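Local structure of NS3-like protein (Alongshan virus, 6M40) at residues A123-V127 and W368-Q372; S361-R367 and Y384-G389. The protein is an NS3-like viral RNA helicase whose helicase region, the part described here, probably hydrolyses ATP and other ribonucleoside triphosphates while binding RNA. The contacts are given in a common frame with arbitrary orientation. Numbering follows the deposited sequence.

Contact 1. Residues A123-V127 and W368-Q372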
ATOM      1  N   ALA A 123       1.652  -4.242   6.044  1.00 55.17           N
ATOM      2  CA  ALA A 123       2.286  -4.379   7.348  1.00 49.90           C
ATOM      3  C   ALA A 123       3.743  -3.964   7.293  1.00 49.58           C
ATOM      4  O   ALA A 123       4.281  -3.477   8.288  1.00 50.26           O
ATOM      5  CB  ALA A 123       2.155  -5.812   7.854  1.00 47.97           C
ATOM      6  N   HIS A 124       4.392  -4.122   6.142  1.00 48.83           N
ATOM      7  CA  HIS A 124       5.818  -3.833   6.075  1.00 50.91           C
ATOM      8  C   HIS A 124       6.074  -2.339   6.143  1.00 49.33           C
ATOM      9  O   HIS A 124       6.992  -1.903   6.844  1.00 47.78           O
ATOM     10  CB  HIS A 124       6.404  -4.477   4.826  1.00 52.16           C
ATOM     11  CG  HIS A 124       6.076  -5.933   4.721  1.00 51.77           C
ATOM     12  ND1 HIS A 124       4.808  -6.381   4.424  1.00 59.44           N
ATOM     13  CD2 HIS A 124       6.825  -7.040   4.932  1.00 56.36           C
ATOM     14  CE1 HIS A 124       4.796  -7.702   4.423  1.00 55.83           C
ATOM     15  NE2 HIS A 124       6.009  -8.127   4.724  1.00 58.26           N
ATOM     16  N   THR A 125       5.265  -1.536   5.451  1.00 52.58           N
ATOM     17  CA  THR A 125       5.374  -0.088   5.601  1.00 49.49           C
ATOM     18  C   THR A 125       5.286   0.306   7.070  1.00 48.36           C
ATOM     19  O   THR A 125       6.091   1.105   7.556  1.00 46.21           O
ATOM     20  CB  THR A 125       4.288   0.611   4.788  1.00 50.87           C
ATOM     21  OG1 THR A 125       4.255   0.076   3.460  1.00 52.00           O
ATOM     22  CG2 THR A 125       4.548   2.097   4.718  1.00 55.70           C
ATOM     23  N   LYS A 126       4.336  -0.281   7.802  1.00 52.41           N
ATOM     24  CA  LYS A 126       4.107   0.097   9.191  1.00 52.01           C
ATOM     25  C   LYS A 126       5.343  -0.153  10.043  1.00 47.49           C
ATOM     26  O   LYS A 126       5.833   0.753  10.721  1.00 48.94           O
ATOM     27  CB  LYS A 126       2.924  -0.681   9.753  1.00 53.63           C
ATOM     28  CG  LYS A 126       1.675  -0.704   8.888  1.00 58.03           C
ATOM     29  CD  LYS A 126       0.751   0.454   9.206  1.00 65.90           C
ATOM     30  CE  LYS A 126      -0.641   0.228   8.659  1.00 64.07           C
ATOM     31  NZ  LYS A 126      -1.607   1.167   9.289  1.00 70.86           N
ATOM     32  N   VAL A 127       5.848  -1.386  10.040  1.00 46.52           N
ATOM     33  CA  VAL A 127       6.988  -1.701  10.890  1.00 46.60           C
ATOM     34  C   VAL A 127       8.213  -0.931  10.425  1.00 46.86           C
ATOM     35  O   VAL A 127       9.035  -0.495  11.237  1.00 45.50           O
ATOM     36  CB  VAL A 127       7.236  -3.216  10.912  1.00 44.45           C
ATOM     37  CG1 VAL A 127       5.947  -3.960  11.222  1.00 46.28           C
ATOM     38  CG2 VAL A 127       7.790  -3.677   9.598  1.00 51.74           C
ATOM     39  N   TRP A 368      10.208 -13.823   9.071  1.00 47.85           N
ATOM     40  CA  TRP A 368       9.138 -13.424   8.178  1.00 49.75           C
ATOM     41  C   TRP A 368       9.538 -12.202   7.364  1.00 53.13           C
ATOM     42  O   TRP A 368       9.349 -12.159   6.140  1.00 52.93           O
ATOM     43  CB  TRP A 368       7.876 -13.150   8.980  1.00 50.49           C
ATOM     44  CG  TRP A 368       6.661 -12.845   8.196  1.00 48.79           C
ATOM     45  CD1 TRP A 368       6.054 -13.649   7.287  1.00 53.69           C
ATOM     46  CD2 TRP A 368       5.858 -11.663   8.291  1.00 49.74           C
ATOM     47  NE1 TRP A 368       4.931 -13.038   6.791  1.00 56.59           N
ATOM     48  CE2 TRP A 368       4.792 -11.812   7.388  1.00 53.59           C
ATOM     49  CE3 TRP A 368       5.947 -10.483   9.039  1.00 49.10           C
ATOM     50  CZ2 TRP A 368       3.817 -10.837   7.215  1.00 49.19           C
ATOM     51  CZ3 TRP A 368       4.976  -9.507   8.859  1.00 49.77           C
ATOM     52  CH2 TRP A 368       3.927  -9.694   7.959  1.00 49.98           C
ATOM     53  N   LEU A 369      10.072 -11.190   8.036  1.00 51.95           N
ATOM     54  CA  LEU A 369      10.357  -9.917   7.400  1.00 52.62           C
ATOM     55  C   LEU A 369      11.590  -9.964   6.512  1.00 53.56           C
ATOM     56  O   LEU A 369      11.735  -9.091   5.648  1.00 53.58           O
ATOM     57  CB  LEU A 369      10.518  -8.846   8.484  1.00 51.65           C
ATOM     58  CG  LEU A 369       9.206  -8.427   9.159  1.00 48.03           C
ATOM     59  CD1 LEU A 369       9.464  -7.302  10.126  1.00 45.56           C
ATOM     60  CD2 LEU A 369       8.158  -8.018   8.140  1.00 49.96           C
ATOM     61  N   THR A 370      12.455 -10.974   6.677  1.00 54.37           N
ATOM     62  CA  THR A 370      13.744 -11.008   5.984  1.00 54.11           C
ATOM     63  C   THR A 370      13.887 -12.092   4.919  1.00 55.02           C
ATOM     64  O   THR A 370      14.531 -11.840   3.900  1.00 61.48           O
ATOM     65  CB  THR A 370      14.885 -11.148   6.995  1.00 50.43           C
ATOM     66  OG1 THR A 370      14.530 -12.105   7.995  1.00 58.11           O
ATOM     67  CG2 THR A 370      15.181  -9.818   7.667  1.00 49.55           C
ATOM     68  N   GLU A 371      13.323 -13.291   5.103  1.00 55.43           N
ATOM     69  CA  GLU A 371      13.309 -14.273   4.008  1.00 71.62           C
ATOM     70  C   GLU A 371      12.093 -14.111   3.111  1.00 66.79           C
ATOM     71  O   GLU A 371      12.101 -14.632   1.991  1.00 71.56           O
ATOM     72  CB  GLU A 371      13.355 -15.695   4.573  1.00 30.00           C
ATOM     73  CG  GLU A 371      14.641 -16.031   5.309  1.00 30.00           C
ATOM     74  CD  GLU A 371      15.870 -15.865   4.435  1.00 30.00           C
ATOM     75  OE1 GLU A 371      15.809 -16.232   3.244  1.00 30.00           O
ATOM     76  OE2 GLU A 371      16.899 -15.369   4.942  1.00 30.00           O
ATOM     77  N   GLN A 372      11.054 -13.467   3.618  1.00 64.21           N
ATOM     78  CA  GLN A 372       9.954 -12.891   2.852  1.00 68.25           C
ATOM     79  C   GLN A 372       9.427 -13.845   1.781  1.00 73.90           C
ATOM     80  O   GLN A 372       9.356 -13.526   0.594  1.00 70.90           O
ATOM     81  CB  GLN A 372      10.366 -11.540   2.246  1.00 65.03           C
ATOM     82  CG  GLN A 372       9.495 -10.345   2.702  1.00 63.69           C
ATOM     83  CD  GLN A 372      10.125  -8.973   2.406  1.00 66.69           C
ATOM     84  OE1 GLN A 372      10.493  -8.665   1.265  1.00 63.38           O
ATOM     85  NE2 GLN A 372      10.219  -8.137   3.437  1.00 60.08           N
TER

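Contact 2. Residues S361-R367 and Y384-G389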
ATOM      1  N   SER A 361       7.699 -14.298  18.381  1.00 46.53           N
ATOM      2  CA  SER A 361       8.913 -13.841  19.032  1.00 49.10           C
ATOM      3  C   SER A 361       9.708 -12.983  18.066  1.00 45.65           C
ATOM      4  O   SER A 361       9.551 -13.085  16.844  1.00 48.54           O
ATOM      5  CB  SER A 361       9.733 -15.036  19.497  1.00 50.49           C
ATOM      6  OG  SER A 361       9.715 -16.050  18.509  1.00 50.88           O
ATOM      7  N   LYS A 362      10.551 -12.123  18.631  1.00 44.41           N
ATOM      8  CA  LYS A 362      11.385 -11.229  17.843  1.00 43.11           C
ATOM      9  C   LYS A 362      11.908 -11.923  16.584  1.00 49.55           C
ATOM     10  O   LYS A 362      11.838 -11.358  15.488  1.00 50.57           O
ATOM     11  CB  LYS A 362      12.533 -10.701  18.705  1.00 44.64           C
ATOM     12  CG  LYS A 362      13.386  -9.607  18.078  1.00 49.05           C
ATOM     13  CD  LYS A 362      14.440  -9.078  19.060  1.00 61.92           C
ATOM     14  CE  LYS A 362      15.302  -8.002  18.404  1.00 63.74           C
ATOM     15  NZ  LYS A 362      16.669  -7.869  18.979  1.00 77.86           N
ATOM     16  N   ASP A 363      12.376 -13.167  16.704  1.00 48.52           N
ATOM     17  CA  ASP A 363      13.000 -13.821  15.559  1.00 46.79           C
ATOM     18  C   ASP A 363      11.984 -14.431  14.599  1.00 46.17           C
ATOM     19  O   ASP A 363      12.215 -14.428  13.387  1.00 46.83           O
ATOM     20  CB  ASP A 363      13.999 -14.894  16.016  1.00 55.08           C
ATOM     21  CG  ASP A 363      13.755 -15.377  17.422  1.00 56.08           C
ATOM     22  OD1 ASP A 363      12.597 -15.667  17.758  1.00 56.52           O
ATOM     23  OD2 ASP A 363      14.730 -15.479  18.187  1.00 56.20           O
ATOM     24  N   GLN A 364      10.863 -14.950  15.096  1.00 47.76           N
ATOM     25  CA  GLN A 364       9.817 -15.356  14.169  1.00 47.83           C
ATOM     26  C   GLN A 364       9.378 -14.211  13.267  1.00 46.03           C
ATOM     27  O   GLN A 364       9.025 -14.457  12.117  1.00 44.78           O
ATOM     28  CB  GLN A 364       8.597 -15.894  14.901  1.00 49.75           C
ATOM     29  CG  GLN A 364       8.829 -17.135  15.737  1.00 53.85           C
ATOM     30  CD  GLN A 364       7.550 -17.627  16.381  1.00 51.82           C
ATOM     31  OE1 GLN A 364       7.053 -17.023  17.327  1.00 51.94           O
ATOM     32  NE2 GLN A 364       7.002 -18.718  15.862  1.00 52.59           N
ATOM     33  N   VAL A 365       9.396 -12.962  13.754  1.00 43.31           N
ATOM     34  CA  VAL A 365       8.996 -11.869  12.874  1.00 48.11           C
ATOM     35  C   VAL A 365      10.177 -11.393  12.036  1.00 44.92           C
ATOM     36  O   VAL A 365       9.972 -10.918  10.922  1.00 44.67           O
ATOM     37  CB  VAL A 365       8.326 -10.712  13.652  1.00 50.91           C
ATOM     38  CG1 VAL A 365       7.380 -11.231  14.749  1.00 48.95           C
ATOM     39  CG2 VAL A 365       9.337  -9.714  14.228  1.00 50.18           C
ATOM     40  N   TYR A 366      11.420 -11.569  12.507  1.00 46.70           N
ATOM     41  CA  TYR A 366      12.575 -11.345  11.656  1.00 45.84           C
ATOM     42  C   TYR A 366      12.562 -12.304  10.483  1.00 46.09           C
ATOM     43  O   TYR A 366      12.661 -11.890   9.318  1.00 50.57           O
ATOM     44  CB  TYR A 366      13.861 -11.512  12.451  1.00 43.89           C
ATOM     45  CG  TYR A 366      14.420 -10.218  13.027  1.00 48.15           C
ATOM     46  CD1 TYR A 366      13.798  -8.986  12.808  1.00 55.14           C
ATOM     47  CD2 TYR A 366      15.598 -10.221  13.758  1.00 50.67           C
ATOM     48  CE1 TYR A 366      14.322  -7.817  13.310  1.00 55.73           C
ATOM     49  CE2 TYR A 366      16.127  -9.040  14.265  1.00 55.11           C
ATOM     50  CZ  TYR A 366      15.487  -7.848  14.034  1.00 54.58           C
ATOM     51  OH  TYR A 366      16.031  -6.692  14.547  1.00 53.93           O
ATOM     52  N   ARG A 367      12.451 -13.602  10.758  1.00 44.04           N
ATOM     53  CA  ARG A 367      12.469 -14.567   9.637  1.00 46.77           C
ATOM     54  C   ARG A 367      11.370 -14.253   8.591  1.00 47.53           C
ATOM     55  O   ARG A 367      11.550 -14.442   7.367  1.00 51.97           O
ATOM     56  CB  ARG A 367      12.349 -15.989  10.174  1.00 47.82           C
ATOM     57  CG  ARG A 367      13.582 -16.382  11.049  1.00 49.67           C
ATOM     58  CD  ARG A 367      14.896 -16.152  10.253  1.00 46.37           C
ATOM     59  NE  ARG A 367      14.864 -16.942   9.010  1.00 52.40           N
ATOM     60  CZ  ARG A 367      15.184 -18.235   8.953  1.00 56.79           C
ATOM     61  NH1 ARG A 367      15.555 -18.871  10.100  1.00 55.36           N
ATOM     62  NH2 ARG A 367      15.101 -18.899   7.784  1.00 63.83           N
ATOM     63  N   TYR A 384       8.593 -21.309  11.222  1.00 56.80           N
ATOM     64  CA  TYR A 384       9.749 -20.901  12.011  1.00 56.59           C
ATOM     65  C   TYR A 384       9.454 -21.132  13.484  1.00 57.83           C
ATOM     66  O   TYR A 384       8.377 -20.770  13.977  1.00 57.77           O
ATOM     67  CB  TYR A 384      10.111 -19.438  11.752  1.00 55.61           C
ATOM     68  CG  TYR A 384      10.429 -19.157  10.292  1.00 60.00           C
ATOM     69  CD1 TYR A 384      11.451 -19.828   9.630  1.00 61.54           C
ATOM     70  CD2 TYR A 384       9.698 -18.226   9.576  1.00 53.65           C
ATOM     71  CE1 TYR A 384      11.724 -19.577   8.299  1.00 63.79           C
ATOM     72  CE2 TYR A 384       9.960 -17.971   8.253  1.00 54.77           C
ATOM     73  CZ  TYR A 384      10.973 -18.645   7.615  1.00 61.11           C
ATOM     74  OH  TYR A 384      11.238 -18.381   6.291  1.00 71.57           O
ATOM     75  N   SER A 385      10.403 -21.758  14.171  1.00 56.89           N
ATOM     76  CA  SER A 385      10.254 -22.037  15.583  1.00 54.90           C
ATOM     77  C   SER A 385      10.254 -20.732  16.375  1.00 55.89           C
ATOM     78  O   SER A 385      10.362 -19.631  15.825  1.00 53.40           O
ATOM     79  CB  SER A 385      11.382 -22.940  16.066  1.00 53.58           C
ATOM     80  OG  SER A 385      12.593 -22.214  16.078  1.00 50.01           O
ATOM     81  N   ALA A 386      10.142 -20.863  17.700  1.00 56.39           N
ATOM     82  CA  ALA A 386      10.236 -19.687  18.557  1.00 55.53           C
ATOM     83  C   ALA A 386      11.629 -19.065  18.531  1.00 55.48           C
ATOM     84  O   ALA A 386      11.783 -17.881  18.853  1.00 54.96           O
ATOM     85  CB  ALA A 386       9.871 -20.043  19.995  1.00 54.57           C
ATOM     86  N   GLU A 387      12.647 -19.837  18.175  1.00 55.66           N
ATOM     87  CA  GLU A 387      14.016 -19.352  18.125  1.00 57.13           C
ATOM     88  C   GLU A 387      14.439 -18.951  16.714  1.00 57.16           C
ATOM     89  O   GLU A 387      15.596 -18.563  16.506  1.00 57.42           O
ATOM     90  CB  GLU A 387      14.955 -20.417  18.702  1.00 53.52           C
ATOM     91  CG  GLU A 387      14.863 -20.590  20.244  1.00 57.48           C
ATOM     92  CD  GLU A 387      13.522 -21.121  20.752  1.00 61.28           C
ATOM     93  OE1 GLU A 387      12.957 -20.527  21.693  1.00 69.76           O
ATOM     94  OE2 GLU A 387      13.036 -22.147  20.238  1.00 55.88           O
ATOM     95  N   GLY A 388      13.528 -19.028  15.749  1.00 54.63           N
ATOM     96  CA  GLY A 388      13.780 -18.551  14.411  1.00 54.15           C
ATOM     97  C   GLY A 388      14.283 -19.597  13.451  1.00 56.79           C
ATOM     98  O   GLY A 388      14.473 -19.291  12.263  1.00 57.83           O
ATOM     99  N   GLY A 389      14.513 -20.820  13.916  1.00 54.62           N
ATOM    100  CA  GLY A 389      14.985 -21.863  13.043  1.00 53.32           C
ATOM    101  C   GLY A 389      13.859 -22.593  12.338  1.00 53.64           C
ATOM    102  O   GLY A 389      12.718 -22.624  12.796  1.00 52.43           O
TER

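Contact 1. Residues A123-V127 and W368-Q372
The first turn of helix 123-136 meets the last turn of helix 362-371, with the backbones closest at H124 and L369, whose CA atoms lie 7.7 Å apart. This separation is bridged by side chains alone, a small example of helix-to-helix packing between domains. Helix 123-136 belongs to the RecA-like (P-loop NTPase) domain and comes shortly after the DETH sequence at the end of strand 111-116, motif II of this helicase family; helix 362-371 belongs to the helical C-terminal domain, as in flavivirus NS3. Q372, the first residue to leave helical geometry, has positive phi, and its CA-to-CB bond points toward helix 123-136.

H124 does most of the work. Its ring lies obliquely against the six-membered ring of W368, the centroids 5.1 Å apart and the planes at 34°, while H124 CD2 comes to 3.6 Å from L369 CD2. A123 meets the indole edge. One turn further on, V127 CG2 packs 4.0 Å from L369 CD1. Helix 328-339 closes the cluster, C336 touching both V127 and W368, and R98 of helix 93-102 hydrogen-bonds the T370 carbonyl. At the polar margin, Q372 NE2 sits 3.9 Å from H124 CD2.

Contact 2. Residues S361-R367 and Y384-G389
Two oxygens that would normally repel each other lie only 2.6 Å apart, D363 OD1 and the carbonyl A386 O, so the carboxyl group probably holds a proton and donates it. The same carbonyl is approached by the hydroxyl of S361, with S361 OG 2.8 Å from A386 O, although D363 and Q364 also offer acceptors to that single proton.

S361 is the N-cap of helix 362-371, and D363 and Q364 lie in its first turn. Q364, at the third helical position, receives a bond from S361 N to Q364 OE1 (3.0 Å) and uses the other end of its amide across the interface: Q364 NE2 donates to Y384 O at 3.1 Å. One side chain thus ties the helix start to the loop after helix 377-383.

The partner is the connection between helices 377-383 and 393-404, so the contact is local packing within the helical C-terminal domain. S385 to G388 make a type I beta turn, and S385 OG accepts from E387 N at 3.2 Å, an ST turn. G388, at phi 94°, passes so near the helix that its CA is 4.0 Å from D363 CB; an ideal CB there would fall 3.1 Å from D363 CB and also jam against the preceding carbonyl.

One turn along from D363, R367 folds over Y384. R367 CB makes a CH-pi contact 3.6 Å from the centroid of the Y384 ring, nearly along the ring normal, and R367 NH1 reaches to 2.5 Å from G388 O.

In the fold
Helix 362-371 shows how one short helix can serve two interfaces: its start holds the neighbouring loop in contact 2, and its end meets the RecA-like domain in contact 1. The contact centres are 13 Å apart, contact 1 lying 13 Å and contact 2 25 Å from the centre of the chain, so the helix runs inward from the periphery. Y384 joins the two directly, its OH 3.8 Å from E371 CB and its CE2 4.2 Å from W368 N. Contact 1 joins two domains and is mostly buried, while contact 2 stays within one and is partly buried. Contact 1 begins a few residues along the chain from motif II, but no role in catalysis follows from that closeness.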